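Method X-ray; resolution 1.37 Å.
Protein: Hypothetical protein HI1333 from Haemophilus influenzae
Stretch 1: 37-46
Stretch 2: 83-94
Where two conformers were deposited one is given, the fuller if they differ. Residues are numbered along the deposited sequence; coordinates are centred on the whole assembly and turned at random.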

ATOM      1  N   ILE A  37      -3.003   1.768   8.380  1.00 17.43           N
ATOM      2  CA  ILE A  37      -2.443   0.978   7.271  1.00 15.91           C
ATOM      3  C   ILE A  37      -2.413  -0.479   7.668  1.00 16.77           C
ATOM      4  O   ILE A  37      -2.792  -1.352   6.857  1.00 17.86           O
ATOM      5  N   GLU A  38      -1.995  -0.808   8.859  1.00 18.30           N
ATOM      6  CA  GLU A  38      -2.029  -2.210   9.293  1.00 18.64           C
ATOM      7  C   GLU A  38      -3.427  -2.810   9.239  1.00 18.71           C
ATOM      8  O   GLU A  38      -3.617  -3.907   8.774  1.00 19.17           O
ATOM      9  N   ASN A  39      -4.403  -2.055   9.731  1.00 18.74           N
ATOM     10  CA  ASN A  39      -5.781  -2.483   9.752  1.00 19.40           C
ATOM     11  C   ASN A  39      -6.234  -2.774   8.335  1.00 18.86           C
ATOM     12  O   ASN A  39      -6.897  -3.752   8.019  1.00 19.78           O
ATOM     13  N   ALA A  40      -5.938  -1.853   7.429  1.00 17.58           N
ATOM     14  CA  ALA A  40      -6.346  -1.956   6.039  1.00 16.83           C
ATOM     15  C   ALA A  40      -5.703  -3.145   5.339  1.00 15.31           C
ATOM     16  O   ALA A  40      -6.337  -3.906   4.618  1.00 16.63           O
ATOM     17  N   LEU A  41      -4.411  -3.372   5.551  1.00 15.12           N
ATOM     18  CA  LEU A  41      -3.740  -4.545   5.048  1.00 14.93           C
ATOM     19  C   LEU A  41      -4.392  -5.815   5.555  1.00 16.42           C
ATOM     20  O   LEU A  41      -4.613  -6.769   4.806  1.00 16.53           O
ATOM     21  N   ASN A  42      -4.696  -5.862   6.837  1.00 17.18           N
ATOM     22  CA  ASN A  42      -5.303  -7.028   7.445  1.00 17.51           C
ATOM     23  C   ASN A  42      -6.638  -7.384   6.813  1.00 18.31           C
ATOM     24  O   ASN A  42      -6.855  -8.561   6.507  1.00 22.17           O
ATOM     25  N   HIS A  43      -7.505  -6.364   6.649  1.00 17.71           N
ATOM     26  CA  HIS A  43      -8.824  -6.670   6.102  1.00 18.19           C
ATOM     27  C   HIS A  43      -8.808  -6.833   4.593  1.00 18.11           C
ATOM     28  O   HIS A  43      -9.544  -7.665   4.061  1.00 18.69           O
ATOM     29  N   HIS A  44      -7.996  -6.017   3.889  1.00 16.52           N
ATOM     30  CA  HIS A  44      -8.152  -5.932   2.446  1.00 15.63           C
ATOM     31  C   HIS A  44      -7.040  -6.595   1.628  1.00 14.79           C
ATOM     32  O   HIS A  44      -7.308  -6.884   0.449  1.00 16.03           O
ATOM     33  N   GLU A  45      -5.867  -6.762   2.193  1.00 15.56           N
ATOM     34  CA  GLU A  45      -4.654  -7.307   1.551  1.00 14.51           C
ATOM     35  C   GLU A  45      -4.079  -6.307   0.552  1.00 14.24           C
ATOM     36  O   GLU A  45      -2.895  -5.936   0.679  1.00 15.20           O
ATOM     37  N   LEU A  46      -4.843  -5.876  -0.426  1.00 14.84           N
ATOM     38  CA  LEU A  46      -4.488  -4.885  -1.456  1.00 13.47           C
ATOM     39  C   LEU A  46      -5.092  -3.555  -1.075  1.00 13.60           C
ATOM     40  O   LEU A  46      -6.310  -3.482  -0.915  1.00 16.01           O
ATOM     41  N   VAL A  83       0.169   1.988  -3.881  1.00 15.42           N
ATOM     42  CA  VAL A  83      -0.578   0.743  -3.873  1.00 15.17           C
ATOM     43  C   VAL A  83       0.304  -0.318  -3.209  1.00 14.75           C
ATOM     44  O   VAL A  83       1.474  -0.493  -3.616  1.00 16.05           O
ATOM     45  N   LEU A  84      -0.217  -0.974  -2.195  1.00 14.56           N
ATOM     46  CA  LEU A  84       0.532  -1.899  -1.352  1.00 14.41           C
ATOM     47  C   LEU A  84      -0.210  -3.231  -1.234  1.00 14.25           C
ATOM     48  O   LEU A  84      -1.452  -3.228  -1.303  1.00 15.14           O
ATOM     49  N   TYR A  85       0.512  -4.301  -0.998  1.00 14.82           N
ATOM     50  CA  TYR A  85      -0.106  -5.610  -0.829  1.00 14.18           C
ATOM     51  C   TYR A  85       0.591  -6.428   0.232  1.00 13.88           C
ATOM     52  O   TYR A  85       1.823  -6.510   0.225  1.00 15.98           O
ATOM     53  N   ARG A  86      -0.188  -7.064   1.110  1.00 14.31           N
ATOM     54  CA  ARG A  86       0.393  -8.058   2.003  1.00 14.64           C
ATOM     55  C   ARG A  86      -0.587  -9.239   2.123  1.00 14.71           C
ATOM     56  O   ARG A  86      -1.772  -8.953   2.357  1.00 15.44           O
ATOM     57  N   PRO A  87      -0.141 -10.466   1.967  1.00 15.33           N
ATOM     58  CA  PRO A  87      -1.085 -11.582   2.030  1.00 15.72           C
ATOM     59  C   PRO A  87      -1.584 -11.811   3.450  1.00 17.81           C
ATOM     60  O   PRO A  87      -0.873 -11.580   4.412  1.00 20.99           O
ATOM     61  N   SER A  88      -2.823 -12.322   3.508  1.00 19.47           N
ATOM     62  CA  SER A  88      -3.553 -12.674   4.712  1.00 19.65           C
ATOM     63  C   SER A  88      -3.487 -14.170   4.940  1.00 17.03           C
ATOM     64  O   SER A  88      -3.389 -14.937   3.998  1.00 18.92           O
ATOM     65  N   GLU A  89      -3.628 -14.591   6.168  1.00 20.08           N
ATOM     66  CA  GLU A  89      -3.809 -15.981   6.523  1.00 21.98           C
ATOM     67  C   GLU A  89      -5.134 -16.506   6.022  1.00 23.34           C
ATOM     68  O   GLU A  89      -5.225 -17.732   5.889  1.00 29.79           O
ATOM     69  N   GLU A  90      -6.077 -15.631   5.735  1.00 23.16           N
ATOM     70  CA  GLU A  90      -7.305 -16.117   5.107  1.00 29.40           C
ATOM     71  C   GLU A  90      -7.407 -15.278   3.825  1.00 24.11           C
ATOM     72  O   GLU A  90      -7.998 -14.213   3.831  1.00 27.55           O
ATOM     73  N   ALA A  91      -6.775 -15.714   2.767  1.00 23.51           N
ATOM     74  CA  ALA A  91      -6.748 -14.996   1.505  1.00 20.04           C
ATOM     75  C   ALA A  91      -8.140 -14.561   1.086  1.00 18.44           C
ATOM     76  O   ALA A  91      -9.058 -15.349   0.985  1.00 23.24           O
ATOM     77  N   LYS A  92      -8.281 -13.276   0.844  1.00 19.42           N
ATOM     78  CA  LYS A  92      -9.499 -12.660   0.326  1.00 20.05           C
ATOM     79  C   LYS A  92      -9.384 -12.560  -1.195  1.00 18.53           C
ATOM     80  O   LYS A  92     -10.367 -12.803  -1.903  1.00 21.84           O
ATOM     81  N   ILE A  93      -8.219 -12.203  -1.696  1.00 18.14           N
ATOM     82  CA  ILE A  93      -7.982 -12.013  -3.113  1.00 16.45           C
ATOM     83  C   ILE A  93      -7.189 -13.203  -3.635  1.00 16.32           C
ATOM     84  O   ILE A  93      -6.174 -13.591  -3.079  1.00 18.25           O
ATOM     85  N   GLN A  94      -7.659 -13.771  -4.742  1.00 16.62           N
ATOM     86  CA  GLN A  94      -6.970 -14.870  -5.444  1.00 18.98           C
ATOM     87  C   GLN A  94      -5.813 -14.314  -6.241  1.00 19.83           C
ATOM     88  O   GLN A  94      -6.082 -13.640  -7.220  1.00 26.44           O
TER

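How does E45, just past the end of the helix, become the centre of the contact? Its positive phi (72°) turns the chain out of the helix, and its CA-to-CB bond points sideways. The m, t side chain then carries the carboxylate into the loop of the second stretch, where backbone amides converge on it. OE1 accepts from K92 N at 3.0 Å and from I93 N at 2.9 Å, while OE2 accepts from S88 N at 2.9 Å. Water 6 joins E45 OE2 (2.9 Å, weak) to I93 O (2.7 Å) and also lies 2.6 Å from Y85 OH.

What holds R86 against the helix? Its chi1 and chi2 are both t, extending the chain, and chi3 in p bends it so that the guanidinium meets E38. NH1 donates to E38 OE1 and NH2 to E38 OE2, each at 3.0 Å, forming a salt bridge. E38, with CB directed away, uses m, m angles to bring its carboxylate back. NH2 also makes a weak bond to N42 OD1 (2.9 Å), and L41 CD1 covers one guanidinium face, 3.8 Å from R86 NH1. Water 2 accepts from R86 NE at 3.0 Å.

Where do the apolar side chains meet? L46 (t, p) and Y85 (chi1 t) share a sheet face as an antiparallel non-hydrogen-bonded pair, with L46 CB 4.3 Å from Y85 CD1. L46 CD1 reaches V83 CG1 at 3.7 Å, and I93, pointing toward the first stretch with m, t angles, places CD1 3.7 Å from L46 CB.

How does K92 reach the helix end? It points toward the helix; with chi2 at 99°, between wells, and chi4 m, NZ donates to H43 O at 2.5 Å, a very short bond. NZ also donates to water 5 at 2.9 Å, which lies 2.8 Å from H43 ND1.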

ATOM      1  CB  ILE A  37      -1.069   1.520   6.859  1.00 15.90           C
ATOM      2  CG1 ILE A  37      -1.213   2.935   6.261  1.00 17.72           C
ATOM      3  CG2 ILE A  37      -0.398   0.609   5.869  1.00 17.30           C
ATOM      4  CD1 ILE A  37       0.115   3.655   6.067  1.00 20.03           C
ATOM      5  CB  GLU A  38      -1.571  -2.315  10.741  1.00 20.37           C
ATOM      6  CG  GLU A  38      -0.105  -2.440  10.872  1.00 26.49           C
ATOM      7  CD  GLU A  38       0.461  -3.784  10.395  1.00 28.51           C
ATOM      8  OE1 GLU A  38       1.618  -3.756   9.969  1.00 28.99           O
ATOM      9  OE2 GLU A  38      -0.189  -4.843  10.448  1.00 27.12           O
ATOM     10  CB  ASN A  39      -6.637  -1.425  10.427  1.00 22.08           C
ATOM     11  CG  ASN A  39      -8.094  -1.844  10.485  1.00 22.10           C
ATOM     12  OD1 ASN A  39      -8.463  -2.871  11.058  1.00 23.38           O
ATOM     13  ND2 ASN A  39      -8.943  -1.023   9.896  1.00 27.57           N
ATOM     14  CB  ALA A  40      -6.022  -0.640   5.340  1.00 18.75           C
ATOM     15  CB  LEU A  41      -2.262  -4.571   5.384  1.00 15.31           C
ATOM     16  CG  LEU A  41      -1.377  -3.557   4.661  1.00 14.50           C
ATOM     17  CD1 LEU A  41       0.011  -3.524   5.317  1.00 17.42           C
ATOM     18  CD2 LEU A  41      -1.243  -3.829   3.179  1.00 15.33           C
ATOM     19  CB  ASN A  42      -5.506  -6.824   8.939  0.65 19.10           C
ATOM     20  CG  ASN A  42      -4.199  -7.058   9.680  0.65 19.49           C
ATOM     21  OD1 ASN A  42      -3.271  -7.671   9.149  0.65 22.17           O
ATOM     22  ND2 ASN A  42      -4.269  -6.518  10.878  0.65 23.20           N
ATOM     23  CB  HIS A  43      -9.836  -5.587   6.472  1.00 21.01           C
ATOM     24  CG  HIS A  43     -10.142  -5.638   7.948  1.00 26.87           C
ATOM     25  ND1 HIS A  43     -10.815  -6.679   8.498  1.00 30.91           N
ATOM     26  CD2 HIS A  43      -9.778  -4.819   8.954  1.00 27.97           C
ATOM     27  CE1 HIS A  43     -10.921  -6.494   9.796  1.00 33.65           C
ATOM     28  NE2 HIS A  43     -10.296  -5.360  10.109  1.00 28.98           N
ATOM     29  CB  HIS A  44      -8.207  -4.458   1.998  1.00 16.10           C
ATOM     30  CG  HIS A  44      -9.365  -3.762   2.629  1.00 20.78           C
ATOM     31  ND1 HIS A  44     -10.660  -4.053   2.279  1.00 23.05           N
ATOM     32  CD2 HIS A  44      -9.405  -2.780   3.554  1.00 26.58           C
ATOM     33  CE1 HIS A  44     -11.489  -3.271   2.977  1.00 28.20           C
ATOM     34  NE2 HIS A  44     -10.744  -2.488   3.751  1.00 28.77           N
ATOM     35  CB  GLU A  45      -4.920  -8.662   0.862  1.00 16.19           C
ATOM     36  CG  GLU A  45      -5.291  -9.758   1.831  1.00 20.96           C
ATOM     37  CD  GLU A  45      -5.483 -11.064   1.060  1.00 23.13           C
ATOM     38  OE1 GLU A  45      -6.335 -11.097   0.161  1.00 22.55           O
ATOM     39  OE2 GLU A  45      -4.769 -12.056   1.332  1.00 35.69           O
ATOM     40  CB  LEU A  46      -5.015  -5.288  -2.812  1.00 14.88           C
ATOM     41  CG  LEU A  46      -4.726  -4.343  -3.984  1.00 14.37           C
ATOM     42  CD1 LEU A  46      -3.229  -4.207  -4.228  1.00 16.23           C
ATOM     43  CD2 LEU A  46      -5.446  -4.828  -5.213  1.00 17.29           C
ATOM     44  CB  VAL A  83      -0.940   0.312  -5.296  1.00 16.53           C
ATOM     45  CG1 VAL A  83      -1.782  -0.965  -5.218  1.00 17.23           C
ATOM     46  CG2 VAL A  83      -1.685   1.413  -6.082  1.00 19.13           C
ATOM     47  CB  LEU A  84       0.746  -1.331   0.028  1.00 17.06           C
ATOM     48  CG  LEU A  84       1.477  -0.010   0.151  1.00 21.02           C
ATOM     49  CD1 LEU A  84       1.215   0.635   1.496  1.00 29.94           C
ATOM     50  CD2 LEU A  84       2.948  -0.256  -0.038  1.00 28.50           C
ATOM     51  CB  TYR A  85      -0.127  -6.390  -2.142  1.00 14.89           C
ATOM     52  CG  TYR A  85      -0.595  -7.818  -2.023  1.00 14.41           C
ATOM     53  CD1 TYR A  85      -1.955  -8.144  -2.014  1.00 14.73           C
ATOM     54  CD2 TYR A  85       0.296  -8.884  -1.931  1.00 15.54           C
ATOM     55  CE1 TYR A  85      -2.362  -9.469  -1.905  1.00 15.82           C
ATOM     56  CE2 TYR A  85      -0.112 -10.189  -1.831  1.00 15.39           C
ATOM     57  CZ  TYR A  85      -1.441 -10.487  -1.819  1.00 15.75           C
ATOM     58  OH  TYR A  85      -1.856 -11.788  -1.729  1.00 17.96           O
ATOM     59  CB  ARG A  86       0.649  -7.484   3.377  1.00 15.01           C
ATOM     60  CG  ARG A  86       1.468  -8.371   4.292  1.00 16.89           C
ATOM     61  CD  ARG A  86       1.741  -7.695   5.611  1.00 17.08           C
ATOM     62  NE  ARG A  86       0.570  -7.532   6.445  1.00 18.28           N
ATOM     63  CZ  ARG A  86       0.467  -6.713   7.483  1.00 17.90           C
ATOM     64  NH1 ARG A  86       1.468  -5.906   7.838  1.00 18.74           N
ATOM     65  NH2 ARG A  86      -0.684  -6.708   8.153  1.00 21.05           N
ATOM     66  CB  PRO A  87      -0.245 -12.760   1.521  1.00 18.11           C
ATOM     67  CG  PRO A  87       1.159 -12.397   1.900  1.00 17.20           C
ATOM     68  CD  PRO A  87       1.235 -10.906   1.718  1.00 16.66           C
ATOM     69  CB  SER A  88      -5.061 -12.276   4.565  1.00 23.34           C
ATOM     70  OG  SER A  88      -5.809 -12.635   5.665  1.00 28.82           O
ATOM     71  CB  GLU A  89      -3.718 -16.218   8.051  1.00 25.28           C
ATOM     72  CG  GLU A  89      -2.396 -15.697   8.569  1.00 37.51           C
ATOM     73  CD  GLU A  89      -2.048 -16.114   9.972  1.00 51.65           C
ATOM     74  OE1 GLU A  89      -0.838 -16.185  10.297  1.00 67.12           O
ATOM     75  OE2 GLU A  89      -3.030 -16.358  10.710  1.00 72.41           O
ATOM     76  CB  GLU A  90      -8.593 -16.042   5.934  1.00 33.53           C
ATOM     77  CG  GLU A  90      -9.724 -16.893   5.378  1.00 51.85           C
ATOM     78  CD  GLU A  90     -10.974 -17.032   6.202  1.00 59.27           C
ATOM     79  OE1 GLU A  90     -11.563 -15.997   6.613  1.00 78.78           O
ATOM     80  OE2 GLU A  90     -11.439 -18.179   6.469  1.00 64.52           O
ATOM     81  CB  ALA A  91      -6.158 -15.771   0.347  1.00 23.72           C
ATOM     82  CB  LYS A  92      -9.802 -11.307   0.977  0.63 21.72           C
ATOM     83  CG  LYS A  92     -10.115 -11.350   2.468  0.63 18.72           C
ATOM     84  CD  LYS A  92      -8.856 -10.970   3.230  0.63 21.24           C
ATOM     85  CE  LYS A  92      -9.050 -10.755   4.698  0.63 21.89           C
ATOM     86  NZ  LYS A  92     -10.140  -9.871   5.158  0.63 32.30           N
ATOM     87  CB  ILE A  93      -7.224 -10.695  -3.362  1.00 18.51           C
ATOM     88  CG1 ILE A  93      -8.041  -9.469  -2.954  1.00 22.30           C
ATOM     89  CG2 ILE A  93      -6.742 -10.610  -4.803  1.00 22.43           C
ATOM     90  CD1 ILE A  93      -7.234  -8.186  -2.931  1.00 24.71           C
ATOM     91  CB  GLN A  94      -7.931 -15.593  -6.387  1.00 19.65           C
ATOM     92  CG  GLN A  94      -9.059 -16.283  -5.595  1.00 23.16           C
ATOM     93  CD  GLN A  94      -9.932 -17.079  -6.543  1.00 25.04           C
ATOM     94  OE1 GLN A  94      -9.445 -17.695  -7.504  1.00 32.42           O
ATOM     95  NE2 GLN A  94     -11.218 -17.066  -6.294  1.00 26.42           N
TER
HETATM   96  O   HOH W   1      -3.272  -9.145   4.737  1.00 22.27           O
HETATM   97  O   HOH W   2      -1.576  -9.558   6.887  1.00 32.50           O
HETATM   98  O   HOH W   3      -8.884 -10.831   8.089  0.50 34.48           O
HETATM   99  O   HOH W   4      -5.795 -10.808   7.696  1.00 42.32           O
HETATM  100  O   HOH W   5     -11.009  -9.344   7.844  1.00 38.79           O
HETATM  101  O   HOH W   6      -4.260 -12.659  -1.432  1.00 23.13           O